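Local structure of RimK domain protein ATP-grasp (Sphaerobacter thermophilus, 5I47) at residues R15-L21 with V255-S261; A186-A191 with M270-F274. The protein probably acts as an ATP-binding ligase of the RimK-like ATP-grasp family, possibly with ribosomal S6-glutamic acid ligase activity. Residues are numbered along the deposited sequence.

Interaction 1. Residues R15-L21 with V255-S261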
loop_
_atom_site.group_PDB
_atom_site.type_symbol
_atom_site.label_atom_id
_atom_site.label_comp_id
_atom_site.label_asym_id
_atom_site.label_seq_id
_atom_site.Cartn_x
_atom_site.Cartn_y
_atom_site.Cartn_z
ATOM N N ARG B 15 -15.631 20.289 -11.484
ATOM C CA ARG B 15 -16.987 19.882 -11.793
ATOM C C ARG B 15 -17.948 20.628 -10.865
ATOM O O ARG B 15 -17.561 21.610 -10.213
ATOM C CB ARG B 15 -17.111 18.362 -11.674
ATOM C CG ARG B 15 -16.298 17.575 -12.684
ATOM C CD ARG B 15 -16.263 16.106 -12.300
ATOM N NE ARG B 15 -15.923 15.931 -10.886
ATOM C CZ ARG B 15 -16.773 15.509 -9.951
ATOM N NH1 ARG B 15 -18.022 15.200 -10.273
ATOM N NH2 ARG B 15 -16.369 15.389 -8.693
ATOM N N VAL B 16 -19.194 20.151 -10.795
ATOM C CA VAL B 16 -20.226 20.842 -10.024
ATOM C C VAL B 16 -19.842 20.908 -8.549
ATOM O O VAL B 16 -19.951 21.959 -7.909
ATOM C CB VAL B 16 -21.591 20.161 -10.224
ATOM C CG1 VAL B 16 -22.572 20.601 -9.151
ATOM C CG2 VAL B 16 -22.147 20.487 -11.602
ATOM N N GLU B 17 -19.390 19.784 -7.987
ATOM C CA GLU B 17 -19.003 19.776 -6.578
ATOM C C GLU B 17 -17.845 20.731 -6.317
ATOM O O GLU B 17 -17.799 21.394 -5.274
ATOM C CB GLU B 17 -18.639 18.358 -6.138
ATOM C CG GLU B 17 -19.823 17.404 -6.031
ATOM C CD GLU B 17 -20.127 16.695 -7.339
ATOM O OE1 GLU B 17 -19.508 17.052 -8.368
ATOM O OE2 GLU B 17 -20.978 15.777 -7.335
ATOM N N GLU B 18 -16.908 20.833 -7.265
ATOM C CA GLU B 18 -15.738 21.681 -7.059
ATOM C C GLU B 18 -16.109 23.160 -7.036
ATOM O O GLU B 18 -15.546 23.932 -6.251
ATOM C CB GLU B 18 -14.689 21.401 -8.136
ATOM C CG GLU B 18 -13.786 20.210 -7.833
ATOM C CD GLU B 18 -14.527 18.887 -7.865
ATOM O OE1 GLU B 18 -15.134 18.570 -8.910
ATOM O OE2 GLU B 18 -14.515 18.169 -6.842
ATOM N N ARG B 19 -17.054 23.580 -7.876
ATOM C CA ARG B 19 -17.427 24.991 -7.876
ATOM C C ARG B 19 -18.281 25.360 -6.668
ATOM O O ARG B 19 -18.163 26.478 -6.154
ATOM C CB ARG B 19 -18.147 25.355 -9.178
ATOM C CG ARG B 19 -19.456 24.632 -9.413
ATOM C CD ARG B 19 -19.855 24.708 -10.876
ATOM N NE ARG B 19 -18.711 24.433 -11.742
ATOM C CZ ARG B 19 -18.795 23.845 -12.930
ATOM N NH1 ARG B 19 -19.974 23.453 -13.399
ATOM N NH2 ARG B 19 -17.696 23.639 -13.647
ATOM N N LEU B 20 -19.138 24.444 -6.203
ATOM C CA LEU B 20 -19.853 24.662 -4.948
ATOM C C LEU B 20 -18.882 24.894 -3.799
ATOM O O LEU B 20 -19.113 25.754 -2.939
ATOM C CB LEU B 20 -20.756 23.470 -4.635
ATOM C CG LEU B 20 -21.940 23.210 -5.561
ATOM C CD1 LEU B 20 -22.694 21.961 -5.125
ATOM C CD2 LEU B 20 -22.859 24.418 -5.582
ATOM N N LEU B 21 -17.786 24.130 -3.767
ATOM C CA LEU B 21 -16.781 24.323 -2.731
ATOM C C LEU B 21 -16.053 25.651 -2.893
ATOM O O LEU B 21 -15.690 26.281 -1.894
ATOM C CB LEU B 21 -15.791 23.157 -2.743
ATOM C CG LEU B 21 -16.335 21.855 -2.151
ATOM C CD1 LEU B 21 -15.653 20.649 -2.770
ATOM C CD2 LEU B 21 -16.164 21.849 -0.640
ATOM N N VAL B 255 -16.747 12.095 -3.329
ATOM C CA VAL B 255 -16.529 12.727 -4.626
ATOM C C VAL B 255 -17.821 13.310 -5.179
ATOM O O VAL B 255 -17.845 14.443 -5.666
ATOM C CB VAL B 255 -15.902 11.716 -5.609
ATOM C CG1 VAL B 255 -15.798 12.321 -6.994
ATOM C CG2 VAL B 255 -14.529 11.277 -5.118
ATOM N N ASP B 256 -18.913 12.550 -5.106
ATOM C CA ASP B 256 -20.213 12.980 -5.609
ATOM C C ASP B 256 -21.103 13.353 -4.429
ATOM O O ASP B 256 -21.607 12.474 -3.724
ATOM C CB ASP B 256 -20.870 11.881 -6.443
ATOM C CG ASP B 256 -19.887 11.152 -7.331
ATOM O OD1 ASP B 256 -19.062 11.823 -7.990
ATOM O OD2 ASP B 256 -19.937 9.903 -7.365
ATOM N N PHE B 257 -21.298 14.652 -4.211
ATOM C CA PHE B 257 -22.362 15.131 -3.337
ATOM C C PHE B 257 -23.305 16.057 -4.097
ATOM O O PHE B 257 -23.897 16.974 -3.523
ATOM C CB PHE B 257 -21.803 15.803 -2.081
ATOM C CG PHE B 257 -20.854 16.940 -2.346
ATOM C CD1 PHE B 257 -21.317 18.243 -2.436
ATOM C CD2 PHE B 257 -19.492 16.711 -2.452
ATOM C CE1 PHE B 257 -20.443 19.292 -2.652
ATOM C CE2 PHE B 257 -18.613 17.755 -2.674
ATOM C CZ PHE B 257 -19.089 19.046 -2.771
ATOM N N ARG B 258 -23.453 15.800 -5.400
ATOM C CA ARG B 258 -24.348 16.584 -6.245
ATOM C C ARG B 258 -25.799 16.419 -5.813
ATOM O O ARG B 258 -26.503 17.403 -5.558
ATOM C CB ARG B 258 -24.175 16.150 -7.702
ATOM C CG ARG B 258 -24.256 17.256 -8.731
ATOM C CD ARG B 258 -24.138 16.673 -10.133
ATOM N NE ARG B 258 -22.956 15.827 -10.276
ATOM C CZ ARG B 258 -21.907 16.121 -11.037
ATOM N NH1 ARG B 258 -21.888 17.241 -11.744
ATOM N NH2 ARG B 258 -20.879 15.288 -11.103
ATOM N N SER B 259 -26.261 15.167 -5.730
ATOM C CA SER B 259 -27.660 14.898 -5.412
ATOM C C SER B 259 -28.040 15.443 -4.042
ATOM O O SER B 259 -29.124 16.016 -3.874
ATOM C CB SER B 259 -27.923 13.393 -5.478
ATOM O OG SER B 259 -29.186 13.068 -4.921
ATOM N N LEU B 260 -27.163 15.276 -3.050
ATOM C CA LEU B 260 -27.497 15.712 -1.698
ATOM C C LEU B 260 -27.546 17.233 -1.604
ATOM O O LEU B 260 -28.406 17.787 -0.912
ATOM C CB LEU B 260 -26.496 15.135 -0.698
ATOM C CG LEU B 260 -26.935 15.191 0.766
ATOM C CD1 LEU B 260 -28.245 14.442 0.959
ATOM C CD2 LEU B 260 -25.856 14.634 1.684
ATOM N N SER B 261 -26.635 17.925 -2.295
ATOM C CA SER B 261 -26.705 19.381 -2.373
ATOM C C SER B 261 -27.980 19.855 -3.053
ATOM O O SER B 261 -28.442 20.969 -2.782
ATOM C CB SER B 261 -25.491 19.935 -3.117
ATOM O OG SER B 261 -24.383 20.087 -2.253
#

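Interaction 2. Residues A186-A191 with M270-F274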
loop_
_atom_site.group_PDB
_atom_site.type_symbol
_atom_site.label_atom_id
_atom_site.label_comp_id
_atom_site.label_asym_id
_atom_site.label_seq_id
_atom_site.Cartn_x
_atom_site.Cartn_y
_atom_site.Cartn_z
ATOM N N ALA B 186 -19.899 14.368 5.836
ATOM C CA ALA B 186 -19.320 15.606 5.322
ATOM C C ALA B 186 -18.559 16.307 6.442
ATOM O O ALA B 186 -18.942 17.374 6.925
ATOM C CB ALA B 186 -20.415 16.505 4.730
ATOM N N GLY B 187 -17.460 15.685 6.854
ATOM C CA GLY B 187 -16.644 16.225 7.919
ATOM C C GLY B 187 -16.942 15.599 9.263
ATOM O O GLY B 187 -16.495 14.489 9.563
ATOM N N ARG B 188 -17.735 16.299 10.069
ATOM C CA ARG B 188 -17.934 15.952 11.467
ATOM C C ARG B 188 -19.212 15.168 11.730
ATOM O O ARG B 188 -19.300 14.492 12.759
ATOM C CB ARG B 188 -17.944 17.234 12.306
ATOM C CG ARG B 188 -17.594 17.060 13.759
ATOM C CD ARG B 188 -17.259 18.412 14.372
ATOM N NE ARG B 188 -16.067 18.998 13.765
ATOM C CZ ARG B 188 -14.825 18.734 14.161
ATOM N NH1 ARG B 188 -13.795 19.311 13.556
ATOM N NH2 ARG B 188 -14.613 17.888 15.163
ATOM N N SER B 189 -20.195 15.232 10.833
ATOM C CA SER B 189 -21.495 14.623 11.077
ATOM C C SER B 189 -22.031 13.996 9.797
ATOM O O SER B 189 -21.529 14.235 8.696
ATOM C CB SER B 189 -22.505 15.650 11.610
ATOM O OG SER B 189 -21.977 16.370 12.708
ATOM N N LEU B 190 -23.076 13.192 9.964
ATOM C CA LEU B 190 -23.796 12.589 8.850
ATOM C C LEU B 190 -24.572 13.668 8.106
ATOM O O LEU B 190 -25.516 14.248 8.649
ATOM C CB LEU B 190 -24.733 11.505 9.372
ATOM C CG LEU B 190 -25.618 10.778 8.365
ATOM C CD1 LEU B 190 -24.766 9.970 7.394
ATOM C CD2 LEU B 190 -26.609 9.884 9.092
ATOM N N ALA B 191 -24.176 13.948 6.865
ATOM C CA ALA B 191 -24.859 14.958 6.068
ATOM C C ALA B 191 -26.157 14.446 5.461
ATOM O O ALA B 191 -27.015 15.254 5.087
ATOM C CB ALA B 191 -23.943 15.467 4.954
HETATM N N MSE B 270 -20.506 22.432 4.890
HETATM C CA MSE B 270 -20.003 21.584 5.963
HETATM C C MSE B 270 -18.557 21.168 5.719
HETATM O O MSE B 270 -17.745 21.138 6.643
HETATM C CB MSE B 270 -20.881 20.344 6.108
HETATM C CG MSE B 270 -22.336 20.656 6.374
HETATM SE SE MSE B 270 -23.440 19.055 6.316
HETATM C CE MSE B 270 -22.610 18.067 7.788
ATOM N N ILE B 271 -18.246 20.844 4.464
ATOM C CA ILE B 271 -16.886 20.455 4.106
ATOM C C ILE B 271 -15.934 21.629 4.287
ATOM O O ILE B 271 -14.844 21.484 4.852
ATOM C CB ILE B 271 -16.847 19.906 2.669
ATOM C CG1 ILE B 271 -17.632 18.596 2.587
ATOM C CG2 ILE B 271 -15.414 19.703 2.209
ATOM C CD1 ILE B 271 -17.525 17.903 1.258
ATOM N N ALA B 272 -16.336 22.814 3.821
ATOM C CA ALA B 272 -15.504 24.000 4.002
ATOM C C ALA B 272 -15.299 24.318 5.475
ATOM O O ALA B 272 -14.222 24.784 5.865
ATOM C CB ALA B 272 -16.127 25.194 3.281
ATOM N N ASP B 273 -16.316 24.075 6.307
ATOM C CA ASP B 273 -16.153 24.253 7.746
ATOM C C ASP B 273 -15.186 23.225 8.319
ATOM O O ASP B 273 -14.330 23.561 9.142
ATOM C CB ASP B 273 -17.508 24.161 8.452
ATOM C CG ASP B 273 -18.370 25.393 8.237
ATOM O OD1 ASP B 273 -17.806 26.489 8.020
ATOM O OD2 ASP B 273 -19.614 25.266 8.294
ATOM N N PHE B 274 -15.305 21.966 7.893
ATOM C CA PHE B 274 -14.422 20.929 8.411
ATOM C C PHE B 274 -12.970 21.171 8.015
ATOM O O PHE B 274 -12.059 20.785 8.754
ATOM C CB PHE B 274 -14.890 19.555 7.927
ATOM C CG PHE B 274 -14.066 18.413 8.452
ATOM C CD1 PHE B 274 -14.136 18.045 9.788
ATOM C CD2 PHE B 274 -13.225 17.701 7.609
ATOM C CE1 PHE B 274 -13.377 16.996 10.272
ATOM C CE2 PHE B 274 -12.465 16.648 8.089
ATOM C CZ PHE B 274 -12.544 16.296 9.421
#

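Interaction 1. Residues R15-L21 with V255-S261
E17 is the centre of this contact between the start of helix 16-27 and the turn leading into helix 258-262. Its side chain bends at chi2 (88°), laying CG over the face of the F257 ring, 3.5 Å from the centroid, as a CH-pi contact, and turning the carboxylate toward two arginines. E17 OE1 lies 3.0 Å from R15 NH1 in a salt bridge and 3.5 Å from R258 NH2, where it sits over the guanidinium face and acts through charge alone. The shared carboxylate probably offsets the repulsion between R15 NH1 and R258 NH2, 3.0 Å apart. R15 also reaches V255, with a weak hydrogen bond from NH2 to O (3.5 Å), while E18 OE1 accepts from R15 N (3.1 Å). F257 chi1 p turns the ring edge (CZ) to L21 CD1 (3.8 Å). R58, on the loop after strand 54-57, forms a salt bridge with E18 and a hydrogen bond to V255 O, helix 267-275 packs on L21, F257 and S261, and strand 190-196 lies against L260.

Interaction 2. Residues A186-A191 with M270-F274
The chain reverses from strand 180-187 into strand 190-196 through a tight turn, and helix 267-275 runs past its tip. A186 and I271 approach to 5.6 Å between their CA atoms, G187 and F274 to 5.2 Å. Within the turn A186 N donates to S189 O (3.3 Å), and the angles of G187 (98/-99) and R188 (-99/-21) lie near those of a type II' turn. G187 needs to be glycine on two counts: a CB would jam against the preceding carbonyl O, and an ideal one would fall 2.7 Å from F274 CB. The bare CA instead sits over the face of the F274 ring, 3.7 Å from its centroid, in a CH-pi contact. The t rotamer of F274 carries the ring out along the turn, where R188 NH1 comes within 4.0 Å of F274 CD1 and the guanidinium presents a face to the ring. One helical turn earlier, selenomethionine M270 extends across the hairpin: CE lies 4.1 Å from A186 CB and SE 3.9 Å from A191 CB, so that one side chain spans both strands. I271 CG1 touches A186 CB (4.1 Å), while the same side chain also packs on L21 of helix 16-27. Helix-on-hairpin packing of this kind joins the last helix of the chain to the hairpin connecting two inner strands, 180-187 and 190-196, of the antiparallel sheet of the RimK-like ATP-grasp domain.

How the interactions relate
From the N terminus, strand 6-10 leads into 15-21 on the first helix. The chain then passes through the preATP-grasp sheet and much of the ATP-grasp region before 255-261 returns, after 233 intervening residues, to close interaction 1. Interaction 2 opens inside that loop, at hairpin 186-191, and closes beyond it at 270-274, so the two cross rather than nest. Interaction 1 ties the preATP-grasp domain to the ATP-grasp domain; interaction 2 lies within the latter, where the final helix packs on the 186-191 hairpin. Their centres lie about 13 Å apart, and they share packing: L21 CD2 to I271 CG2 (3.6 Å), F257 CE2 to I271 CD1 (4.1 Å) and L260 CD2 to A191 O (3.6 Å).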